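Local coordinates for nicastrin (PDB 4R12), which probably serves as an essential subunit of gamma-secretase, the protease complex that cleaves integral membrane proteins such as Notch receptors within the membrane, at residues Y280-L285 / M386-K391; S199-F204 / D307-T312; Y407-P410 / Q416-N419; K452-I457 / T467-L472. All coordinates share one frame; numbering follows the deposited sequence.

Contacts 1 and 2 are buried neighbours that touch: F281 of the helix in contact 1 meets both W201 and F310 of contact 2, so a single aromatic cluster runs through the two. Both are mainly apolar, contact 1 joining two helices, with a water bridge at its exposed margin, and contact 2 a strand and a short helix. Contact 3, across the chain's centre from contact 2, is also buried but polar, an amide and a carboxylate bonded between two loop segments at the start of helix 234-252. The flank of that same helix touches contact 4, which is only partly buried and combines hydrocarbon packing with a disulfide. Helix 500-512 in turn reaches both contact 4 and the strand of contact 2.

Contact 1. Residues Y280-L285 / M386-K391; sequences YFINDL and MSFLKK
Segments 280-285 and 386-391, on helices 276-287 and 385-389, come nearest at I282 and F388, whose CA atoms lie 7.3 Å apart. I282 is the residue that fills the gap. Its CD1 methyl sits almost squarely over the centre of the F388 ring, 3.5 Å from the centroid and 3° off the normal, a CH-pi contact. The same methyl also presses on CB of S387, at 3.6 Å. Because CG1 stands anti to the carbonyl carbon (chi1 -71°), the other branch, CG2, is directed elsewhere and meets CG of K391 at 3.8 Å. The two branches of this beta-branched residue thus reach different partners. These helices belong to the alpha/beta large lobe, related to zinc exopeptidases, and F388 also touches L216 and M218 on strand 214-220. With an alanine in place of F388, the I282 methyl would probably lose its seat, and a gap would open between helix 276-287 and that strand. The S387 hydroxyl is hydrogen-bonded to that of S278, so this polar atom has a partner within the apolar layer. At the exposed margin, a water donates to OD1 of N283 (2.9 Å) and accepts from NZ of K391 (3.0 Å), whose long chain suits a place between hydrocarbon and solvent.

Contact 2. Residues S199-F204 / D307-T312; sequences SIWSSF and DLAFQT
W201 reaches from its strand to A309 and F310 with the far corner of its indole, the six-membered ring around CZ2. Its CG lies between the backbone N and the carbonyl carbon (chi1 64°), the crowded position, and from there the long flat side chain spans a backbone separation of 9.2 Å between the CA atoms of W201 and F310. The helical segment prepares its own start. D307 turns OD1 back to the amide of A309, N to OD1 3.1 Å, forming an Asx turn; the N-H points well at the oxygen (160°) but meets it from above the carboxylate plane, 36° out of it. L308 follows at the N-cap position, and its carbonyl oxygen accepts from the backbone N of both Q311 and T312, which closes the first turn. CB of L308 is directed away from the strand, and its side chain touches F288. A309 then offers just a methyl, CB lying 3.9 Å from W201 CZ2, and so small a residue lets the indole come close to the helix. At F310 the backbone N approaches CZ2 at the ring's edge, 3.7 Å away, while the phenyl ring leads off from the indole. Helix 309-313 belongs to the large lobe, whose family is related to zinc exopeptidases. Strand 542-548 pairs beside strand 192-203 and supplies H544, which meets the indole and hydrogen-bonds D307 OD2. F281 of helix 276-287 fills the angle between W201 and F310, so the short helix 309-313 is wedged against two strands and a longer helix.

Contact 3. Residues Y407-P410 / Q416-N419; sequences YSNP and QDDN
The side-chain amide of N409 lies across the carboxylate of D417, the two chains meeting at about a right angle and their flat ends turned 61° from each other. One hydrogen bond joins them, from N409 ND2 to D417 OD2 at 3.1 Å. The donor stands 66° out of the carboxylate plane, so the N-H comes down on the oxygen from above that plane rather than within it. N409 gets there with CG anti to the backbone N (chi1 -167°), which carries the amide out to D417, although the CA atoms remain 7.7 Å apart. Both segments belong to the long loop between strand 397-401 and helix 427-441 in the large lobe, and D417 is the centre of an inverse gamma turn, closed by a weak bond from D418 N to Q416 O. That turn presents the carboxylate to the start of helix 234-252, where OD1 accepts from the backbone N of D235 and OD2 from that of Q236; these amides and the helix end probably stabilise its negative charge. Asparagine suits its place because it both gives and takes: ND2 also donates to Q327 OE1, while OD1 accepts from Y411 N and from N421 ND2, a group that D417 OD1 shares. A leucine here would probably leave D417 OD2 and Q327 OE1 without this donor, and Y411 N and the N421 amide without this acceptor.

Contact 4. Residues K452-I457 / T467-L472; sequences KNFINI and TCFNIL
The phenyl rings of F454 and F469 meet obliquely, with centroids 5.7 Å apart and planes inclined at 31°. The touch is made by the outer carbons: CZ of F469 comes to 3.8 Å from CE1 of F454 and is equally near its CD1. The side chains run at about a right angle to each other, which brings the end of F469 against this CD1-CE1 pair. I457, one turn further along the helix, approaches the F469 ring from a slant as well, its CG2 methyl 3.9 Å from CE2. That methyl stands anti to the backbone N, where it also meets CB of C468 at 3.6 Å, so a single branch fills the corner between a ring and a cysteine. F469 itself has a left-handed backbone conformation (phi 54°, psi 32°) that turns the chain from C468 into the 3-10 turn 470-472. Large apolar residues suit this place because L508 of helix 500-512 touches both rings, and F454 packs further on I512 of that helix and on S246 of helix 234-252. C468 is disulfide-bonded to C461, which lies one helical turn beyond I457. The loop after helix 452-463 is thereby folded back along the helix it has just left, held by a covalent bridge beside a small hydrophobic layer, a form of local stabilisation common in extracellular proteins.

Contact 1. Residues Y280-L285 / M386-K391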
# COMPACT_ATOMS: atom_id res chain seq x y z
N TYR A 280 14.36 6.16 -3.42
CA TYR A 280 14.76 7.44 -2.83
C TYR A 280 15.71 7.21 -1.65
O TYR A 280 16.71 7.89 -1.52
CB TYR A 280 13.52 8.22 -2.38
CG TYR A 280 13.72 9.69 -2.07
CD1 TYR A 280 14.25 10.11 -0.86
CD2 TYR A 280 13.29 10.67 -2.98
CE1 TYR A 280 14.40 11.46 -0.56
CE2 TYR A 280 13.43 12.02 -2.69
CZ TYR A 280 13.99 12.41 -1.48
OH TYR A 280 14.12 13.75 -1.18
N PHE A 281 15.39 6.23 -0.81
CA PHE A 281 16.23 5.93 0.35
C PHE A 281 17.63 5.50 -0.10
O PHE A 281 18.62 6.01 0.40
CB PHE A 281 15.58 4.84 1.22
CG PHE A 281 16.26 4.63 2.54
CD1 PHE A 281 16.06 5.52 3.59
CD2 PHE A 281 17.07 3.53 2.76
CE1 PHE A 281 16.67 5.33 4.82
CE2 PHE A 281 17.69 3.32 4.00
CZ PHE A 281 17.49 4.22 5.02
N ILE A 282 17.69 4.57 -1.06
CA ILE A 282 18.98 4.12 -1.61
C ILE A 282 19.77 5.28 -2.23
O ILE A 282 20.97 5.42 -2.00
CB ILE A 282 18.78 3.03 -2.67
CG1 ILE A 282 18.34 1.73 -2.01
CG2 ILE A 282 20.08 2.80 -3.49
CD1 ILE A 282 17.70 0.74 -2.96
N ASN A 283 19.08 6.12 -2.99
CA ASN A 283 19.72 7.29 -3.57
C ASN A 283 20.35 8.17 -2.50
O ASN A 283 21.48 8.65 -2.66
CB ASN A 283 18.72 8.11 -4.39
CG ASN A 283 19.40 9.20 -5.20
OD1 ASN A 283 20.26 8.91 -6.02
ND2 ASN A 283 19.01 10.45 -4.98
N ASP A 284 19.65 8.36 -1.39
CA ASP A 284 20.18 9.18 -0.30
C ASP A 284 21.37 8.50 0.39
O ASP A 284 22.35 9.16 0.74
CB ASP A 284 19.08 9.51 0.71
CG ASP A 284 18.26 10.73 0.29
OD1 ASP A 284 18.57 11.32 -0.77
OD2 ASP A 284 17.33 11.12 1.03
N LEU A 285 21.28 7.19 0.59
CA LEU A 285 22.39 6.46 1.17
C LEU A 285 23.69 6.63 0.38
O LEU A 285 24.77 6.71 0.95
CB LEU A 285 22.06 4.97 1.28
CG LEU A 285 20.96 4.58 2.26
CD1 LEU A 285 20.87 3.07 2.34
CD2 LEU A 285 21.25 5.20 3.63
N MET A 386 14.47 -5.31 -5.93
CA MET A 386 14.94 -4.87 -7.23
C MET A 386 15.69 -3.54 -7.17
O MET A 386 16.63 -3.31 -7.95
CB MET A 386 13.78 -4.76 -8.21
CG MET A 386 13.22 -6.11 -8.63
SD MET A 386 11.83 -5.93 -9.77
CE MET A 386 11.76 -7.58 -10.46
N SER A 387 15.29 -2.65 -6.26
CA SER A 387 15.95 -1.36 -6.16
C SER A 387 17.38 -1.54 -5.66
O SER A 387 18.29 -0.84 -6.12
CB SER A 387 15.18 -0.42 -5.23
OG SER A 387 13.88 -0.20 -5.72
N PHE A 388 17.59 -2.47 -4.74
CA PHE A 388 18.94 -2.72 -4.23
C PHE A 388 19.80 -3.48 -5.24
O PHE A 388 20.99 -3.21 -5.37
CB PHE A 388 18.87 -3.49 -2.89
CG PHE A 388 18.28 -2.68 -1.77
CD1 PHE A 388 16.91 -2.55 -1.64
CD2 PHE A 388 19.10 -2.01 -0.87
CE1 PHE A 388 16.37 -1.79 -0.62
CE2 PHE A 388 18.56 -1.25 0.15
CZ PHE A 388 17.19 -1.13 0.26
N LEU A 389 19.19 -4.41 -5.97
CA LEU A 389 19.94 -5.22 -6.93
C LEU A 389 20.43 -4.42 -8.14
O LEU A 389 21.34 -4.86 -8.87
CB LEU A 389 19.09 -6.39 -7.40
CG LEU A 389 18.89 -7.44 -6.30
CD1 LEU A 389 17.65 -8.27 -6.56
CD2 LEU A 389 20.14 -8.30 -6.18
N LYS A 390 19.84 -3.25 -8.36
CA LYS A 390 20.34 -2.33 -9.37
C LYS A 390 21.69 -1.75 -8.95
O LYS A 390 22.46 -1.29 -9.78
CB LYS A 390 19.36 -1.18 -9.60
CG LYS A 390 18.05 -1.59 -10.24
CD LYS A 390 17.08 -0.40 -10.28
CE LYS A 390 15.70 -0.84 -10.75
NZ LYS A 390 14.72 0.29 -10.84
N LYS A 391 21.96 -1.78 -7.65
CA LYS A 391 23.18 -1.18 -7.12
C LYS A 391 24.23 -2.21 -6.75
O LYS A 391 25.42 -1.99 -6.95
CB LYS A 391 22.86 -0.32 -5.90
CG LYS A 391 21.90 0.81 -6.18
CD LYS A 391 22.43 1.77 -7.24
CE LYS A 391 21.51 2.99 -7.32
NZ LYS A 391 21.96 4.01 -8.31
O HOH W 1 20.37 6.16 -6.89

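Contact 2. Residues S199-F204 / D307-T312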
# COMPACT_ATOMS: atom_id res chain seq x y z
N SER A 199 8.23 6.61 3.95
CA SER A 199 8.61 5.27 4.40
C SER A 199 9.03 5.36 5.86
O SER A 199 9.22 6.46 6.37
CB SER A 199 9.75 4.69 3.56
OG SER A 199 9.44 4.70 2.17
N ILE A 200 9.17 4.21 6.52
CA ILE A 200 9.62 4.19 7.92
C ILE A 200 10.65 3.08 8.13
O ILE A 200 10.45 1.95 7.68
CB ILE A 200 8.46 3.96 8.93
CG1 ILE A 200 7.22 4.82 8.61
CG2 ILE A 200 8.90 4.28 10.37
CD1 ILE A 200 6.14 4.08 7.82
N TRP A 201 11.76 3.41 8.79
CA TRP A 201 12.72 2.37 9.15
C TRP A 201 13.08 2.44 10.62
O TRP A 201 12.86 3.46 11.29
CB TRP A 201 14.00 2.45 8.28
CG TRP A 201 14.81 3.70 8.43
CD1 TRP A 201 14.64 4.87 7.75
CD2 TRP A 201 15.93 3.90 9.30
NE1 TRP A 201 15.58 5.79 8.15
CE2 TRP A 201 16.38 5.22 9.11
CE3 TRP A 201 16.58 3.10 10.25
CZ2 TRP A 201 17.45 5.76 9.82
CZ3 TRP A 201 17.65 3.64 10.95
CH2 TRP A 201 18.08 4.95 10.72
N SER A 202 13.62 1.34 11.14
CA SER A 202 13.79 1.22 12.58
C SER A 202 14.86 0.20 12.92
O SER A 202 15.04 -0.78 12.20
CB SER A 202 12.48 0.81 13.24
OG SER A 202 12.63 0.68 14.65
N SER A 203 15.54 0.46 14.04
CA SER A 203 16.47 -0.48 14.63
C SER A 203 16.27 -0.48 16.15
O SER A 203 15.94 0.56 16.72
CB SER A 203 17.91 -0.11 14.28
OG SER A 203 18.83 -0.83 15.08
N PHE A 204 16.42 -1.63 16.79
CA PHE A 204 16.39 -1.69 18.26
C PHE A 204 17.62 -1.02 18.89
O PHE A 204 17.56 -0.62 20.05
CB PHE A 204 16.32 -3.15 18.75
CG PHE A 204 14.95 -3.77 18.63
CD1 PHE A 204 13.92 -3.40 19.50
CD2 PHE A 204 14.70 -4.75 17.68
CE1 PHE A 204 12.67 -3.99 19.41
CE2 PHE A 204 13.44 -5.34 17.57
CZ PHE A 204 12.42 -4.97 18.44
N ASP A 307 15.15 14.54 8.84
CA ASP A 307 15.81 13.60 9.75
C ASP A 307 17.07 13.02 9.09
O ASP A 307 16.99 12.40 8.02
CB ASP A 307 14.84 12.48 10.14
CG ASP A 307 15.31 11.66 11.33
OD1 ASP A 307 16.53 11.65 11.63
OD2 ASP A 307 14.46 10.99 11.96
N LEU A 308 18.22 13.22 9.71
CA LEU A 308 19.50 12.85 9.10
C LEU A 308 20.09 11.54 9.65
O LEU A 308 21.24 11.22 9.38
CB LEU A 308 20.52 13.98 9.27
CG LEU A 308 20.26 15.25 8.45
CD1 LEU A 308 21.24 16.35 8.83
CD2 LEU A 308 20.35 14.95 6.97
N ALA A 309 19.29 10.79 10.41
CA ALA A 309 19.78 9.55 11.01
C ALA A 309 20.33 8.59 9.96
O ALA A 309 21.33 7.91 10.19
CB ALA A 309 18.67 8.87 11.81
N PHE A 310 19.67 8.55 8.80
CA PHE A 310 20.11 7.67 7.72
C PHE A 310 21.55 7.96 7.31
O PHE A 310 22.31 7.05 7.00
CB PHE A 310 19.18 7.80 6.49
CG PHE A 310 19.33 9.10 5.73
CD1 PHE A 310 20.25 9.21 4.70
CD2 PHE A 310 18.55 10.20 6.05
CE1 PHE A 310 20.40 10.41 4.01
CE2 PHE A 310 18.68 11.39 5.36
CZ PHE A 310 19.61 11.50 4.34
N GLN A 311 21.92 9.24 7.31
CA GLN A 311 23.26 9.63 6.90
C GLN A 311 24.24 9.31 8.01
O GLN A 311 25.35 8.83 7.76
CB GLN A 311 23.33 11.12 6.55
CG GLN A 311 24.70 11.56 6.05
CD GLN A 311 24.80 13.07 5.87
OE1 GLN A 311 24.50 13.84 6.78
NE2 GLN A 311 25.21 13.49 4.68
N THR A 312 23.82 9.59 9.24
CA THR A 312 24.64 9.37 10.41
C THR A 312 24.97 7.90 10.66
O THR A 312 26.08 7.56 11.05
CB THR A 312 23.94 9.95 11.66
OG1 THR A 312 23.64 11.34 11.45
CG2 THR A 312 24.82 9.81 12.90

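Contact 3. Residues Y407-P410 / Q416-N419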
# COMPACT_ATOMS: atom_id res chain seq x y z
N TYR A 407 0.80 -15.22 -9.43
CA TYR A 407 0.36 -14.79 -8.10
C TYR A 407 -0.69 -15.73 -7.50
O TYR A 407 -1.61 -16.16 -8.20
CB TYR A 407 -0.24 -13.37 -8.16
CG TYR A 407 0.73 -12.22 -8.22
CD1 TYR A 407 2.10 -12.40 -8.03
CD2 TYR A 407 0.27 -10.92 -8.45
CE1 TYR A 407 2.98 -11.31 -8.07
CE2 TYR A 407 1.14 -9.83 -8.49
CZ TYR A 407 2.50 -10.04 -8.31
OH TYR A 407 3.35 -8.95 -8.35
N SER A 408 -0.56 -16.05 -6.22
CA SER A 408 -1.62 -16.75 -5.53
C SER A 408 -2.80 -15.80 -5.21
O SER A 408 -3.95 -16.21 -5.20
CB SER A 408 -1.08 -17.40 -4.24
OG SER A 408 -0.09 -18.37 -4.58
N ASN A 409 -2.48 -14.54 -4.94
CA ASN A 409 -3.49 -13.48 -4.79
C ASN A 409 -4.43 -13.39 -6.00
O ASN A 409 -4.02 -12.96 -7.07
CB ASN A 409 -2.78 -12.13 -4.58
CG ASN A 409 -3.72 -11.03 -4.08
OD1 ASN A 409 -4.94 -11.19 -4.06
ND2 ASN A 409 -3.15 -9.88 -3.72
N PRO A 410 -5.71 -13.78 -5.82
CA PRO A 410 -6.66 -13.72 -6.93
C PRO A 410 -7.32 -12.35 -7.10
O PRO A 410 -8.09 -12.14 -8.04
CB PRO A 410 -7.69 -14.78 -6.55
CG PRO A 410 -7.70 -14.75 -5.06
CD PRO A 410 -6.29 -14.41 -4.62
N GLN A 416 -11.50 -6.54 -3.10
CA GLN A 416 -11.76 -7.87 -2.55
C GLN A 416 -10.51 -8.57 -2.00
O GLN A 416 -10.59 -9.70 -1.52
CB GLN A 416 -12.43 -8.75 -3.61
CG GLN A 416 -13.23 -9.91 -3.02
CD GLN A 416 -14.27 -10.46 -3.98
OE1 GLN A 416 -14.92 -9.71 -4.71
NE2 GLN A 416 -14.45 -11.78 -3.95
N ASP A 417 -9.36 -7.90 -2.06
CA ASP A 417 -8.16 -8.39 -1.39
C ASP A 417 -8.27 -8.00 0.08
O ASP A 417 -7.61 -7.07 0.55
CB ASP A 417 -6.90 -7.81 -2.04
CG ASP A 417 -5.62 -8.39 -1.45
OD1 ASP A 417 -5.69 -9.35 -0.65
OD2 ASP A 417 -4.52 -7.88 -1.81
N ASP A 418 -9.12 -8.73 0.80
CA ASP A 418 -9.50 -8.36 2.16
C ASP A 418 -9.24 -9.51 3.14
O ASP A 418 -8.52 -10.46 2.80
CB ASP A 418 -10.98 -7.92 2.19
CG ASP A 418 -11.93 -9.02 1.71
OD1 ASP A 418 -11.54 -10.21 1.65
OD2 ASP A 418 -13.10 -8.68 1.40
N ASN A 419 -9.84 -9.45 4.33
CA ASN A 419 -9.50 -10.44 5.36
C ASN A 419 -9.88 -11.85 4.95
O ASN A 419 -9.26 -12.82 5.42
CB ASN A 419 -10.11 -10.09 6.75
CG ASN A 419 -11.65 -10.08 6.78
OD1 ASN A 419 -12.33 -10.49 5.85
ND2 ASN A 419 -12.19 -9.60 7.89

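Contact 4. Residues K452-I457 / T467-L472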
# COMPACT_ATOMS: atom_id res chain seq x y z
N LYS A 452 1.02 -12.97 21.01
CA LYS A 452 -0.28 -13.30 20.44
C LYS A 452 -1.31 -12.21 20.73
O LYS A 452 -2.18 -11.97 19.91
CB LYS A 452 -0.78 -14.64 20.96
CG LYS A 452 -0.01 -15.83 20.38
CD LYS A 452 -0.57 -17.16 20.88
CE LYS A 452 0.23 -18.34 20.30
NZ LYS A 452 -0.25 -19.64 20.81
N ASN A 453 -1.20 -11.56 21.88
CA ASN A 453 -2.14 -10.47 22.20
C ASN A 453 -2.02 -9.37 21.15
O ASN A 453 -3.02 -8.87 20.63
CB ASN A 453 -1.87 -9.90 23.60
CG ASN A 453 -2.91 -8.85 24.01
OD1 ASN A 453 -4.01 -9.18 24.46
ND2 ASN A 453 -2.55 -7.58 23.86
N PHE A 454 -0.79 -9.00 20.82
CA PHE A 454 -0.52 -7.99 19.80
C PHE A 454 -0.99 -8.43 18.39
O PHE A 454 -1.64 -7.64 17.67
CB PHE A 454 0.98 -7.68 19.79
CG PHE A 454 1.39 -6.64 18.80
CD1 PHE A 454 1.39 -5.29 19.13
CD2 PHE A 454 1.83 -7.01 17.52
CE1 PHE A 454 1.79 -4.34 18.22
CE2 PHE A 454 2.23 -6.06 16.61
CZ PHE A 454 2.22 -4.72 16.95
N ILE A 455 -0.68 -9.66 18.01
CA ILE A 455 -1.11 -10.22 16.72
C ILE A 455 -2.64 -10.13 16.59
O ILE A 455 -3.18 -9.66 15.58
CB ILE A 455 -0.64 -11.72 16.56
CG1 ILE A 455 0.89 -11.79 16.38
CG2 ILE A 455 -1.34 -12.40 15.38
CD1 ILE A 455 1.50 -13.21 16.57
N ASN A 456 -3.34 -10.54 17.64
CA ASN A 456 -4.80 -10.61 17.59
C ASN A 456 -5.48 -9.24 17.53
O ASN A 456 -6.62 -9.12 17.10
CB ASN A 456 -5.33 -11.39 18.79
CG ASN A 456 -4.93 -12.85 18.75
OD1 ASN A 456 -4.60 -13.38 17.69
ND2 ASN A 456 -4.96 -13.51 19.91
N ILE A 457 -4.77 -8.21 17.97
CA ILE A 457 -5.28 -6.84 17.81
C ILE A 457 -4.93 -6.28 16.43
O ILE A 457 -5.80 -5.73 15.73
CB ILE A 457 -4.69 -5.91 18.90
CG1 ILE A 457 -5.31 -6.23 20.26
CG2 ILE A 457 -4.95 -4.43 18.54
CD1 ILE A 457 -4.54 -5.60 21.40
N THR A 467 -9.18 0.42 13.86
CA THR A 467 -9.54 1.12 15.09
C THR A 467 -8.55 0.89 16.24
O THR A 467 -8.75 1.39 17.36
CB THR A 467 -10.95 0.71 15.52
OG1 THR A 467 -10.99 -0.72 15.66
CG2 THR A 467 -11.98 1.15 14.46
N CYS A 468 -7.48 0.14 15.98
CA CYS A 468 -6.54 -0.26 17.04
C CYS A 468 -5.51 0.83 17.36
O CYS A 468 -5.21 1.67 16.52
CB CYS A 468 -5.80 -1.54 16.66
SG CYS A 468 -4.59 -1.33 15.31
N PHE A 469 -5.01 0.80 18.59
CA PHE A 469 -3.90 1.65 19.04
C PHE A 469 -4.12 3.13 18.82
O PHE A 469 -3.17 3.88 18.63
CB PHE A 469 -2.60 1.22 18.37
CG PHE A 469 -2.19 -0.17 18.73
CD1 PHE A 469 -2.00 -0.52 20.06
CD2 PHE A 469 -2.03 -1.13 17.75
CE1 PHE A 469 -1.64 -1.80 20.41
CE2 PHE A 469 -1.65 -2.42 18.09
CZ PHE A 469 -1.46 -2.75 19.42
N ASN A 470 -5.37 3.56 18.89
CA ASN A 470 -5.63 4.97 18.68
C ASN A 470 -5.08 5.80 19.85
O ASN A 470 -4.89 7.00 19.70
CB ASN A 470 -7.13 5.22 18.50
CG ASN A 470 -7.43 6.62 18.03
OD1 ASN A 470 -7.95 7.44 18.78
ND2 ASN A 470 -7.09 6.91 16.77
N ILE A 471 -4.79 5.14 20.97
CA ILE A 471 -4.15 5.80 22.11
C ILE A 471 -2.79 6.40 21.71
O ILE A 471 -2.30 7.32 22.36
CB ILE A 471 -3.95 4.84 23.31
CG1 ILE A 471 -3.65 5.63 24.59
CG2 ILE A 471 -2.87 3.81 23.03
CD1 ILE A 471 -3.65 4.78 25.86
N LEU A 472 -2.20 5.87 20.64
CA LEU A 472 -0.92 6.39 20.15
C LEU A 472 -1.12 7.58 19.22
O LEU A 472 -0.14 8.25 18.85
CB LEU A 472 -0.12 5.29 19.42
CG LEU A 472 0.15 3.95 20.11
CD1 LEU A 472 0.92 3.05 19.14
CD2 LEU A 472 0.92 4.14 21.41